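Local coordinates for protein HpuA (Kingella denitrificans ATCC 33394, PDB 5EC6) that binds haemoglobin as an outer-membrane receptor lipoprotein, probably as a step in acquiring haem iron from the host, at residues P17-V22 against P106-D111; T85-I90 against G114-C119; G181-N186 against S229-S234. One frame throughout, in Å; residues are numbered along the deposited sequence.

Interaction 1: residues P17-V22 against P106-D111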
ATOM      1  N   PRO A  17     -14.567  -5.150  18.023  1.00 31.86           N
ATOM      2  CA  PRO A  17     -15.810  -4.444  17.805  1.00 29.56           C
ATOM      3  C   PRO A  17     -16.226  -4.357  16.341  1.00 31.33           C
ATOM      4  O   PRO A  17     -15.379  -4.457  15.449  1.00 29.27           O
ATOM      5  CB  PRO A  17     -15.539  -3.053  18.355  1.00 33.77           C
ATOM      6  CG  PRO A  17     -14.073  -2.926  18.441  1.00 33.76           C
ATOM      7  CD  PRO A  17     -13.525  -4.293  18.606  1.00 34.16           C
ATOM      8  N   VAL A  18     -17.522  -4.155  16.112  1.00 29.32           N
ATOM      9  CA  VAL A  18     -18.066  -4.065  14.782  1.00 26.49           C
ATOM     10  C   VAL A  18     -17.840  -2.643  14.329  1.00 27.33           C
ATOM     11  O   VAL A  18     -18.159  -1.695  15.048  1.00 26.84           O
ATOM     12  CB  VAL A  18     -19.570  -4.449  14.747  1.00 25.57           C
ATOM     13  CG1 VAL A  18     -20.191  -4.141  13.386  1.00 27.06           C
ATOM     14  CG2 VAL A  18     -19.706  -5.921  15.075  1.00 27.59           C
ATOM     15  N   LEU A  19     -17.283  -2.465  13.116  1.00 23.77           N
ATOM     16  CA  LEU A  19     -17.020  -1.136  12.637  1.00 23.60           C
ATOM     17  C   LEU A  19     -18.227  -0.557  11.889  1.00 22.93           C
ATOM     18  O   LEU A  19     -18.713  -1.137  10.915  1.00 23.17           O
ATOM     19  CB  LEU A  19     -15.796  -1.171  11.711  1.00 21.79           C
ATOM     20  CG  LEU A  19     -15.294   0.186  11.194  1.00 22.85           C
ATOM     21  CD1 LEU A  19     -14.774   1.068  12.307  1.00 22.81           C
ATOM     22  CD2 LEU A  19     -14.242  -0.015  10.112  1.00 22.19           C
ATOM     23  N   ARG A  20     -18.704   0.591  12.347  1.00 23.73           N
ATOM     24  CA  ARG A  20     -19.767   1.295  11.674  1.00 24.79           C
ATOM     25  C   ARG A  20     -19.292   2.243  10.581  1.00 23.20           C
ATOM     26  O   ARG A  20     -18.304   2.977  10.752  1.00 24.89           O
ATOM     27  CB  ARG A  20     -20.634   2.064  12.689  1.00 27.70           C
ATOM     28  CG  ARG A  20     -21.365   1.127  13.659  1.00 32.90           C
ATOM     29  CD  ARG A  20     -22.255   1.886  14.667  1.00 40.05           C
ATOM     30  NE  ARG A  20     -21.557   3.033  15.246  1.00 49.39           N
ATOM     31  CZ  ARG A  20     -20.615   2.986  16.199  1.00 54.81           C
ATOM     32  NH1 ARG A  20     -20.242   1.843  16.768  1.00 61.94           N
ATOM     33  NH2 ARG A  20     -20.049   4.113  16.609  1.00 62.07           N
ATOM     34  N   ALA A  21     -20.072   2.290   9.522  1.00 23.93           N
ATOM     35  CA  ALA A  21     -19.783   3.177   8.401  1.00 22.39           C
ATOM     36  C   ALA A  21     -19.814   4.628   8.803  1.00 27.33           C
ATOM     37  O   ALA A  21     -20.608   5.049   9.676  1.00 25.22           O
ATOM     38  CB  ALA A  21     -20.735   2.948   7.284  1.00 23.27           C
ATOM     39  N   VAL A  22     -18.982   5.415   8.135  1.00 22.72           N
ATOM     40  CA  VAL A  22     -19.016   6.868   8.310  1.00 23.86           C
ATOM     41  C   VAL A  22     -20.133   7.508   7.512  1.00 23.04           C
ATOM     42  O   VAL A  22     -20.278   7.282   6.316  1.00 26.37           O
ATOM     43  CB  VAL A  22     -17.637   7.473   7.912  1.00 21.64           C
ATOM     44  CG1 VAL A  22     -17.631   8.989   8.075  1.00 23.04           C
ATOM     45  CG2 VAL A  22     -16.543   6.854   8.757  1.00 23.99           C
ATOM     46  N   PRO A 106      -6.706 -11.349  11.998  1.00 22.25           N
ATOM     47  CA  PRO A 106      -8.153 -11.220  11.910  1.00 22.82           C
ATOM     48  C   PRO A 106      -8.584  -9.924  11.190  1.00 21.36           C
ATOM     49  O   PRO A 106      -7.945  -8.898  11.359  1.00 23.18           O
ATOM     50  CB  PRO A 106      -8.564 -11.158  13.404  1.00 23.09           C
ATOM     51  CG  PRO A 106      -7.423 -10.495  14.083  1.00 24.64           C
ATOM     52  CD  PRO A 106      -6.190 -11.013  13.343  1.00 24.19           C
ATOM     53  N   MET A 107      -9.646  -9.979  10.406  1.00 20.41           N
ATOM     54  CA  MET A 107     -10.223  -8.801   9.791  1.00 21.68           C
ATOM     55  C   MET A 107     -11.316  -8.256  10.694  1.00 24.85           C
ATOM     56  O   MET A 107     -11.974  -9.027  11.420  1.00 26.87           O
ATOM     57  CB  MET A 107     -10.809  -9.167   8.443  1.00 23.59           C
ATOM     58  CG  MET A 107      -9.777  -9.795   7.500  1.00 22.48           C
ATOM     59  SD  MET A 107     -10.422 -10.221   5.861  1.00 25.45           S
ATOM     60  CE  MET A 107     -10.691  -8.641   5.106  1.00 23.62           C
ATOM     61  N   GLN A 108     -11.515  -6.962  10.673  1.00 21.61           N
ATOM     62  CA  GLN A 108     -12.548  -6.368  11.524  1.00 23.01           C
ATOM     63  C   GLN A 108     -13.901  -6.557  10.918  1.00 21.92           C
ATOM     64  O   GLN A 108     -14.140  -6.214   9.758  1.00 20.78           O
ATOM     65  CB  GLN A 108     -12.283  -4.898  11.769  1.00 22.41           C
ATOM     66  CG  GLN A 108     -13.294  -4.289  12.780  1.00 23.70           C
ATOM     67  CD  GLN A 108     -13.012  -2.866  13.190  1.00 24.81           C
ATOM     68  OE1 GLN A 108     -12.265  -2.129  12.557  1.00 24.65           O
ATOM     69  NE2 GLN A 108     -13.651  -2.436  14.291  1.00 24.57           N
ATOM     70  N   PRO A 109     -14.889  -7.086  11.711  1.00 21.88           N
ATOM     71  CA  PRO A 109     -16.239  -7.111  11.160  1.00 21.91           C
ATOM     72  C   PRO A 109     -16.879  -5.750  11.001  1.00 19.95           C
ATOM     73  O   PRO A 109     -16.608  -4.850  11.774  1.00 22.65           O
ATOM     74  CB  PRO A 109     -17.027  -7.929  12.211  1.00 24.26           C
ATOM     75  CG  PRO A 109     -16.309  -7.672  13.445  1.00 23.89           C
ATOM     76  CD  PRO A 109     -14.839  -7.540  13.102  1.00 24.40           C
ATOM     77  N   LEU A 110     -17.724  -5.615   9.989  1.00 22.02           N
ATOM     78  CA  LEU A 110     -18.369  -4.358   9.627  1.00 20.74           C
ATOM     79  C   LEU A 110     -19.877  -4.404   9.888  1.00 21.32           C
ATOM     80  O   LEU A 110     -20.489  -5.462   9.849  1.00 22.06           O
ATOM     81  CB  LEU A 110     -18.185  -4.042   8.140  1.00 21.76           C
ATOM     82  CG  LEU A 110     -16.712  -4.090   7.664  1.00 19.99           C
ATOM     83  CD1 LEU A 110     -16.660  -3.833   6.172  1.00 21.09           C
ATOM     84  CD2 LEU A 110     -15.865  -3.084   8.448  1.00 21.72           C
ATOM     85  N   ASP A 111     -20.453  -3.232  10.039  1.00 23.57           N
ATOM     86  CA  ASP A 111     -21.922  -3.095  10.142  1.00 25.16           C
ATOM     87  C   ASP A 111     -22.725  -3.876   9.095  1.00 26.62           C
ATOM     88  O   ASP A 111     -23.773  -4.429   9.432  1.00 24.20           O
ATOM     89  CB  ASP A 111     -22.347  -1.629  10.197  1.00 25.77           C
ATOM     90  CG  ASP A 111     -21.846  -0.788   9.025  1.00 24.74           C
ATOM     91  OD1 ASP A 111     -21.154  -1.314   8.130  1.00 23.86           O
ATOM     92  OD2 ASP A 111     -22.181   0.412   9.025  1.00 27.62           O
TER
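L19 lays its side chain across that of Q108 at about a right angle, with L19 CB 3.6 Å from Q108 CD. Q108 is extended, its CG anti to the backbone N (chi1 -175°). The far end of the chain delivers NE2 to the carbonyl oxygen of P17 at 2.9 Å. That bond is nearly straight, and P17 O sits in the plane of the Q108 amide, whereas the donor stands above the plane of the P17 carbonyl. One glutamine thus offers its flank to a leucine and its N-H to a backbone oxygen two residues earlier. L110 meets L19 differently: the two lie side by side and point the same way, L19 CB touching L110 CD2 at 3.8 Å, while Y81 packs against both. V18 sets CG1 close to the peptide joining L110 to D111. On D111, OD2 takes the N-H of A21 at 2.9 Å from above the carboxylate plane (58° out of it), and OD1 is hydrogen-bonded to the hydroxyl of Y81, so each carboxylate oxygen has a grip. Between these side chains run two backbone bonds, L19 N to P109 O (2.8 Å) and D111 N to L19 O (2.9 Å). Both partners flank L110 and the register climbs in step on the two segments, which makes this a single parallel beta bridge, joining the N-terminal loop to the end of strand 104-109.

Interaction 2: residues T85-I90 against G114-C119; sequences TYNTLI and GKMIAC
N87 carries CG between its backbone N and carbonyl carbon (chi1 57°), while M116 has CG anti to the backbone N (chi1 180°) and stays extended to its methyl. From these starts the two side chains lie side by side, pointing the same way, with N87 ND2 3.5 Å from M116 SD and a similar distance from the methyl. The amide does not depend on the sulfur for its polar needs: ND2 donates to D82 O and OD1 accepts from G84 N, two bonds that fix the rotation of the group. On the backbone, A118 N donates to N87 O at 2.8 Å, and L89 N donates to A118 O at 3.2 Å. Because A118 pairs with the residues before and after T88, they form a single parallel bridge by which the loop after strand 80-81 touches strand 115-118, whose regular neighbours, strands 104-109 and 136-142, are antiparallel. T88 adds a close CA-H...O contact, its CA 3.1 Å from A118 O, and rests CG2 against C119 O at 3.6 Å. Beyond it L89 and I117 cross at about a right angle, meeting methyl to methyl: L89 CD2 lies 3.8 Å from I117 CD1, and the latter also approaches the carbonyl oxygen of T88. L89 packs in addition on H105 and T191, and I117 on A189.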
ATOM      1  N   THR A  85      -7.986   1.606  14.725  1.00 29.11           N
ATOM      2  CA  THR A  85      -7.140   0.756  15.530  1.00 30.69           C
ATOM      3  C   THR A  85      -7.399  -0.717  15.369  1.00 28.01           C
ATOM      4  O   THR A  85      -6.501  -1.503  15.593  1.00 32.37           O
ATOM      5  CB  THR A  85      -7.212   1.157  17.026  1.00 34.58           C
ATOM      6  OG1 THR A  85      -8.429   0.693  17.602  1.00 41.10           O
ATOM      7  CG2 THR A  85      -7.150   2.663  17.175  1.00 36.79           C
ATOM      8  N   TYR A  86      -8.613  -1.128  14.986  1.00 24.97           N
ATOM      9  CA  TYR A  86      -8.973  -2.544  14.917  1.00 27.52           C
ATOM     10  C   TYR A  86      -9.031  -3.173  13.508  1.00 27.39           C
ATOM     11  O   TYR A  86      -9.226  -4.389  13.382  1.00 30.09           O
ATOM     12  CB  TYR A  86     -10.340  -2.766  15.555  1.00 28.89           C
ATOM     13  CG  TYR A  86     -10.313  -2.545  17.035  1.00 33.97           C
ATOM     14  CD1 TYR A  86      -9.704  -3.471  17.858  1.00 38.13           C
ATOM     15  CD2 TYR A  86     -10.830  -1.390  17.587  1.00 37.35           C
ATOM     16  CE1 TYR A  86      -9.650  -3.281  19.222  1.00 41.47           C
ATOM     17  CE2 TYR A  86     -10.780  -1.182  18.956  1.00 42.03           C
ATOM     18  CZ  TYR A  86     -10.182  -2.131  19.760  1.00 44.34           C
ATOM     19  OH  TYR A  86     -10.122  -1.940  21.126  1.00 50.22           O
ATOM     20  N   ASN A  87      -8.929  -2.355  12.454  1.00 23.50           N
ATOM     21  CA  ASN A  87      -8.943  -2.896  11.094  1.00 21.98           C
ATOM     22  C   ASN A  87      -7.553  -2.848  10.452  1.00 23.57           C
ATOM     23  O   ASN A  87      -7.422  -2.522   9.278  1.00 25.14           O
ATOM     24  CB  ASN A  87     -10.006  -2.211  10.221  1.00 21.20           C
ATOM     25  CG  ASN A  87      -9.862  -0.715  10.117  1.00 20.17           C
ATOM     26  OD1 ASN A  87      -9.008  -0.092  10.755  1.00 23.64           O
ATOM     27  ND2 ASN A  87     -10.664  -0.131   9.241  1.00 20.47           N
ATOM     28  N   THR A  88      -6.547  -3.167  11.244  1.00 23.79           N
ATOM     29  CA  THR A  88      -5.170  -3.244  10.763  1.00 24.70           C
ATOM     30  C   THR A  88      -4.516  -4.555  11.082  1.00 26.43           C
ATOM     31  O   THR A  88      -5.022  -5.346  11.853  1.00 26.07           O
ATOM     32  CB  THR A  88      -4.307  -2.119  11.353  1.00 33.61           C
ATOM     33  OG1 THR A  88      -4.216  -2.263  12.766  1.00 36.77           O
ATOM     34  CG2 THR A  88      -4.848  -0.816  11.042  1.00 37.34           C
ATOM     35  N   LEU A  89      -3.377  -4.798  10.449  1.00 23.87           N
ATOM     36  CA  LEU A  89      -2.560  -5.956  10.726  1.00 23.53           C
ATOM     37  C   LEU A  89      -2.127  -5.937  12.192  1.00 24.33           C
ATOM     38  O   LEU A  89      -1.956  -4.886  12.797  1.00 27.65           O
ATOM     39  CB  LEU A  89      -1.312  -5.935   9.838  1.00 22.61           C
ATOM     40  CG  LEU A  89      -1.580  -6.001   8.340  1.00 23.81           C
ATOM     41  CD1 LEU A  89      -0.239  -5.926   7.600  1.00 23.89           C
ATOM     42  CD2 LEU A  89      -2.333  -7.245   7.945  1.00 23.42           C
ATOM     43  N   ILE A  90      -1.931  -7.113  12.734  1.00 25.94           N
ATOM     44  CA  ILE A  90      -1.224  -7.277  13.999  1.00 29.74           C
ATOM     45  C   ILE A  90       0.192  -6.718  13.892  1.00 31.78           C
ATOM     46  O   ILE A  90       0.962  -7.093  13.004  1.00 31.02           O
ATOM     47  CB  ILE A  90      -1.140  -8.757  14.410  1.00 30.33           C
ATOM     48  CG1 ILE A  90      -2.533  -9.406  14.477  1.00 32.81           C
ATOM     49  CG2 ILE A  90      -0.416  -8.885  15.769  1.00 31.75           C
ATOM     50  CD1 ILE A  90      -2.502 -10.929  14.492  1.00 33.68           C
ATOM     51  N   GLY A 114     -19.800  -7.414   6.195  1.00 21.99           N
ATOM     52  CA  GLY A 114     -18.510  -7.586   5.567  1.00 21.99           C
ATOM     53  C   GLY A 114     -17.389  -7.549   6.587  1.00 22.78           C
ATOM     54  O   GLY A 114     -17.600  -7.544   7.799  1.00 22.04           O
ATOM     55  N   LYS A 115     -16.149  -7.540   6.082  1.00 21.38           N
ATOM     56  CA  LYS A 115     -14.985  -7.378   6.952  1.00 20.51           C
ATOM     57  C   LYS A 115     -13.976  -6.466   6.226  1.00 19.42           C
ATOM     58  O   LYS A 115     -14.003  -6.366   5.011  1.00 19.79           O
ATOM     59  CB  LYS A 115     -14.283  -8.698   7.282  1.00 23.35           C
ATOM     60  CG  LYS A 115     -15.205  -9.794   7.818  1.00 24.51           C
ATOM     61  CD  LYS A 115     -14.423 -11.059   8.112  1.00 28.65           C
ATOM     62  CE  LYS A 115     -15.313 -12.223   8.542  1.00 33.56           C
ATOM     63  NZ  LYS A 115     -16.190 -11.830   9.665  1.00 37.96           N
ATOM     64  N   MET A 116     -13.072  -5.900   7.012  1.00 20.24           N
ATOM     65  CA  MET A 116     -12.020  -5.017   6.457  1.00 19.97           C
ATOM     66  C   MET A 116     -10.707  -5.170   7.154  1.00 19.54           C
ATOM     67  O   MET A 116     -10.598  -5.366   8.357  1.00 19.40           O
ATOM     68  CB  MET A 116     -12.496  -3.574   6.535  1.00 20.93           C
ATOM     69  CG  MET A 116     -11.521  -2.536   5.997  1.00 20.44           C
ATOM     70  SD  MET A 116     -12.247  -0.918   6.215  1.00 21.41           S
ATOM     71  CE  MET A 116     -10.903   0.151   5.684  1.00 21.77           C
ATOM     72  N   ILE A 117      -9.621  -5.038   6.384  1.00 19.11           N
ATOM     73  CA  ILE A 117      -8.315  -4.857   6.992  1.00 19.86           C
ATOM     74  C   ILE A 117      -7.455  -3.940   6.094  1.00 19.50           C
ATOM     75  O   ILE A 117      -7.682  -3.849   4.862  1.00 18.44           O
ATOM     76  CB  ILE A 117      -7.626  -6.209   7.145  1.00 23.23           C
ATOM     77  CG1 ILE A 117      -6.459  -6.104   8.171  1.00 25.26           C
ATOM     78  CG2 ILE A 117      -7.202  -6.752   5.811  1.00 23.12           C
ATOM     79  CD1 ILE A 117      -6.026  -7.368   8.812  1.00 27.64           C
ATOM     80  N   ALA A 118      -6.518  -3.240   6.739  1.00 19.49           N
ATOM     81  CA  ALA A 118      -5.558  -2.366   6.069  1.00 21.05           C
ATOM     82  C   ALA A 118      -4.215  -2.461   6.774  1.00 23.68           C
ATOM     83  O   ALA A 118      -4.075  -3.078   7.844  1.00 23.89           O
ATOM     84  CB  ALA A 118      -6.062  -0.956   6.041  1.00 22.23           C
ATOM     85  N   CYS A 119      -3.174  -1.921   6.159  1.00 24.37           N
ATOM     86  CA  CYS A 119      -1.827  -1.972   6.795  1.00 29.14           C
ATOM     87  C   CYS A 119      -1.791  -1.313   8.180  1.00 33.97           C
ATOM     88  O   CYS A 119      -2.411  -0.258   8.398  1.00 33.10           O
ATOM     89  CB  CYS A 119      -0.801  -1.213   5.997  1.00 29.65           C
ATOM     90  SG  CYS A 119       0.951  -1.775   6.253  1.00 34.42           S
TER

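Interaction 3: residues G181-N186 against S229-S234. With GOL (glycerol), chain C.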
ATOM      1  N   GLY A 181       2.881  -8.253   0.765  1.00 15.43           N
ATOM      2  CA  GLY A 181       1.707  -8.753   0.050  1.00 16.59           C
ATOM      3  C   GLY A 181       0.649  -9.261   0.999  1.00 16.94           C
ATOM      4  O   GLY A 181       0.986  -9.757   2.097  1.00 17.87           O
ATOM      5  N   LEU A 182      -0.585  -9.087   0.572  1.00 16.12           N
ATOM      6  CA  LEU A 182      -1.766  -9.446   1.360  1.00 17.52           C
ATOM      7  C   LEU A 182      -2.724 -10.241   0.487  1.00 18.15           C
ATOM      8  O   LEU A 182      -3.075  -9.845  -0.631  1.00 16.71           O
ATOM      9  CB  LEU A 182      -2.448  -8.189   1.882  1.00 18.92           C
ATOM     10  CG  LEU A 182      -3.876  -8.395   2.433  1.00 22.70           C
ATOM     11  CD1 LEU A 182      -3.657  -8.971   3.804  1.00 25.39           C
ATOM     12  CD2 LEU A 182      -4.677  -7.095   2.498  1.00 27.60           C
ATOM     13  N   ARG A 183      -3.195 -11.377   1.038  1.00 17.55           N
ATOM     14  CA  ARG A 183      -4.286 -12.116   0.463  1.00 16.59           C
ATOM     15  C   ARG A 183      -5.356 -12.332   1.577  1.00 17.29           C
ATOM     16  O   ARG A 183      -5.122 -12.020   2.756  1.00 17.33           O
ATOM     17  CB  ARG A 183      -3.810 -13.478  -0.081  1.00 17.41           C
ATOM     18  CG  ARG A 183      -2.803 -13.425  -1.302  1.00 13.22           C
ATOM     19  CD  ARG A 183      -2.378 -14.823  -1.678  1.00 23.62           C
ATOM     20  NE  ARG A 183      -1.935 -15.028  -3.067  1.00 24.00           N
ATOM     21  CZ  ARG A 183      -0.976 -15.862  -3.449  1.00 27.00           C
ATOM     22  NH1 ARG A 183      -0.217 -16.574  -2.557  1.00 24.04           N
ATOM     23  NH2 ARG A 183      -0.655 -15.887  -4.732  1.00 28.84           N
ATOM     24  N   VAL A 184      -6.527 -12.811   1.173  1.00 18.61           N
ATOM     25  CA  VAL A 184      -7.564 -13.233   2.133  1.00 20.62           C
ATOM     26  C   VAL A 184      -7.790 -14.725   1.942  1.00 22.17           C
ATOM     27  O   VAL A 184      -8.080 -15.176   0.833  1.00 24.25           O
ATOM     28  CB  VAL A 184      -8.863 -12.443   1.962  1.00 20.98           C
ATOM     29  CG1 VAL A 184      -9.882 -13.006   2.973  1.00 20.96           C
ATOM     30  CG2 VAL A 184      -8.648 -10.979   2.201  1.00 21.30           C
ATOM     31  N   LYS A 185      -7.581 -15.477   3.011  1.00 23.27           N
ATOM     32  CA  LYS A 185      -7.848 -16.918   2.996  1.00 30.14           C
ATOM     33  C   LYS A 185      -8.733 -17.246   4.179  1.00 33.83           C
ATOM     34  O   LYS A 185      -8.370 -16.943   5.316  1.00 32.33           O
ATOM     35  CB  LYS A 185      -6.559 -17.705   3.154  1.00 35.31           C
ATOM     36  CG  LYS A 185      -6.812 -19.181   3.517  1.00 41.81           C
ATOM     37  CD  LYS A 185      -5.557 -20.029   3.361  1.00 46.66           C
ATOM     38  CE  LYS A 185      -4.560 -19.743   4.470  1.00 47.19           C
ATOM     39  NZ  LYS A 185      -3.329 -20.500   4.169  1.00 52.77           N
ATOM     40  N   ASN A 186      -9.898 -17.843   3.924  1.00 38.87           N
ATOM     41  CA  ASN A 186     -10.716 -18.347   5.039  1.00 43.22           C
ATOM     42  C   ASN A 186     -10.928 -17.333   6.123  1.00 41.38           C
ATOM     43  O   ASN A 186     -10.531 -17.550   7.284  1.00 45.59           O
ATOM     44  CB  ASN A 186     -10.036 -19.553   5.686  1.00 52.48           C
ATOM     45  CG  ASN A 186     -10.266 -20.821   4.917  1.00 56.65           C
ATOM     46  OD1 ASN A 186      -9.323 -21.570   4.642  1.00 65.45           O
ATOM     47  ND2 ASN A 186     -11.525 -21.074   4.557  1.00 60.23           N
ATOM     48  N   SER A 229       3.236 -20.707   4.834  1.00 26.29           N
ATOM     49  CA  SER A 229       2.111 -21.616   4.984  1.00 26.83           C
ATOM     50  C   SER A 229       0.766 -20.929   5.053  1.00 26.71           C
ATOM     51  O   SER A 229      -0.201 -21.549   4.728  1.00 29.35           O
ATOM     52  CB  SER A 229       2.277 -22.434   6.286  1.00 28.17           C
ATOM     53  OG  SER A 229       2.274 -21.570   7.423  1.00 29.51           O
ATOM     54  N   GLU A 230       0.716 -19.648   5.442  1.00 24.33           N
ATOM     55  CA  GLU A 230      -0.540 -18.912   5.500  1.00 23.47           C
ATOM     56  C   GLU A 230      -0.852 -18.181   4.174  1.00 22.26           C
ATOM     57  O   GLU A 230      -1.951 -18.258   3.598  1.00 22.22           O
ATOM     58  CB  GLU A 230      -0.490 -17.891   6.641  1.00 25.65           C
ATOM     59  CG  GLU A 230      -0.282 -18.496   8.051  1.00 30.53           C
ATOM     60  CD  GLU A 230      -1.280 -19.594   8.323  1.00 36.40           C
ATOM     61  OE1 GLU A 230      -2.493 -19.337   8.185  1.00 39.69           O
ATOM     62  OE2 GLU A 230      -0.839 -20.734   8.591  1.00 48.66           O
ATOM     63  N   PHE A 231       0.133 -17.422   3.731  1.00 22.54           N
ATOM     64  CA  PHE A 231       0.001 -16.654   2.500  1.00 20.98           C
ATOM     65  C   PHE A 231      -0.170 -17.530   1.269  1.00 20.89           C
ATOM     66  O   PHE A 231      -0.831 -17.131   0.314  1.00 22.17           O
ATOM     67  CB  PHE A 231       1.229 -15.773   2.336  1.00 20.40           C
ATOM     68  CG  PHE A 231       1.150 -14.813   1.158  1.00 19.06           C
ATOM     69  CD1 PHE A 231       0.453 -13.603   1.260  1.00 19.74           C
ATOM     70  CD2 PHE A 231       1.764 -15.129  -0.022  1.00 19.11           C
ATOM     71  CE1 PHE A 231       0.422 -12.704   0.184  1.00 17.72           C
ATOM     72  CE2 PHE A 231       1.706 -14.246  -1.108  1.00 18.80           C
ATOM     73  CZ  PHE A 231       1.045 -13.047  -0.997  1.00 18.65           C
ATOM     74  N   GLY A 232       0.460 -18.701   1.261  1.00 21.56           N
ATOM     75  CA  GLY A 232       0.487 -19.551   0.090  1.00 22.32           C
ATOM     76  C   GLY A 232       1.736 -19.300  -0.700  1.00 20.80           C
ATOM     77  O   GLY A 232       2.739 -18.857  -0.138  1.00 20.84           O
ATOM     78  N   ASP A 233       1.674 -19.665  -1.975  1.00 21.59           N
ATOM     79  CA  ASP A 233       2.840 -19.663  -2.838  1.00 21.38           C
ATOM     80  C   ASP A 233       3.310 -18.204  -3.005  1.00 20.18           C
ATOM     81  O   ASP A 233       2.502 -17.254  -3.037  1.00 20.28           O
ATOM     82  CB  ASP A 233       2.554 -20.265  -4.173  1.00 21.77           C
ATOM     83  CG  ASP A 233       2.212 -21.765  -4.075  1.00 25.21           C
ATOM     84  OD1 ASP A 233       2.803 -22.446  -3.186  1.00 28.07           O
ATOM     85  OD2 ASP A 233       1.421 -22.237  -4.892  1.00 26.87           O
ATOM     86  N   SER A 234       4.602 -18.064  -3.131  1.00 18.05           N
ATOM     87  CA  SER A 234       5.194 -16.771  -3.516  1.00 18.06           C
ATOM     88  C   SER A 234       4.575 -16.274  -4.827  1.00 19.21           C
ATOM     89  O   SER A 234       4.130 -17.043  -5.666  1.00 18.72           O
ATOM     90  CB  SER A 234       6.701 -16.873  -3.660  1.00 18.67           C
ATOM     91  OG  SER A 234       7.308 -17.228  -2.418  1.00 19.91           O
TER
HETATM   92  C1  GOL C 402      -2.903 -18.029  -0.939  1.00 52.19           C
HETATM   93  O1  GOL C 402      -3.403 -18.135  -2.261  1.00 59.54           O
HETATM   94  C2  GOL C 402      -4.009 -18.131   0.103  1.00 50.03           C
HETATM   95  O2  GOL C 402      -3.397 -18.284   1.376  1.00 59.74           O
HETATM   96  C3  GOL C 402      -4.856 -16.875   0.113  1.00 53.67           C
HETATM   97  O3  GOL C 402      -6.255 -17.143   0.069  1.00 42.21           O
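R183 lies over one face of the F231 ring, and this is the close-packed half of the contact. The arginine is extended from CG to NE, and its aliphatic part crosses the phenyl first: R183 CD stands 4.0 Å from the ring centroid of F231, 14° off the normal, a CH-pi contact. The guanidinium follows, lying flat on the ring in an off-centre cation-pi stack, planes 25° apart. From there NH1 donates to D233 O at 2.8 Å, in the carbonyl plane and on a lone pair, though the bond is bent at the hydrogen. NE is held by L296 O and NH2 by S253 OG, so every guanidinium nitrogen has a partner. G181 abuts the same phenyl, its C 3.5 Å from F231 CE1.

Toward K185 the contact thins out. In this lysine chi3 (73°) turns CE off the line of the chain, and NZ beyond it donates to E230 O at 2.7 Å, among residues that are partly or wholly exposed. The E230 carboxylate is nearby, but at 4.3 Å from K185 NZ its OE1 is beyond a salt bridge. A glycerol, probably from the crystallisation liquor, is modelled between the two basic side chains, with O1 over the guanidinium face opposite F231; its exact pose is doubtful, one carbon sitting too close to F231 O.

Two cations are therefore met here mainly by backbone carbonyls and an aromatic face. Within this contact their charge is probably offset more by dipoles than by a direct carboxylate pair, while the three-way grip on the guanidinium fixes how it sits on F231.

Overall arrangement
Interactions 1 and 2 are neighbours, their centres about 9 Å apart, and alternate along the chain: 17-22, 85-90, 106-111, then 114-119. They join through adjacent antiparallel strands 104-109 and 115-118, with a probable hydrogen bond from Q108 N to M116 O. Interaction 3 comes later in sequence, with its centre about 22 Å from that of interaction 1 and 16 Å from that of interaction 2. Strand 188-191, paired with both 104-109 and 174-185, bridges the gap, and M107 on V184 and I117 on L182 pack across it. The N-terminal loop, the central strands and the loop beside strand 235-243 are thus tied together in this largely beta receptor.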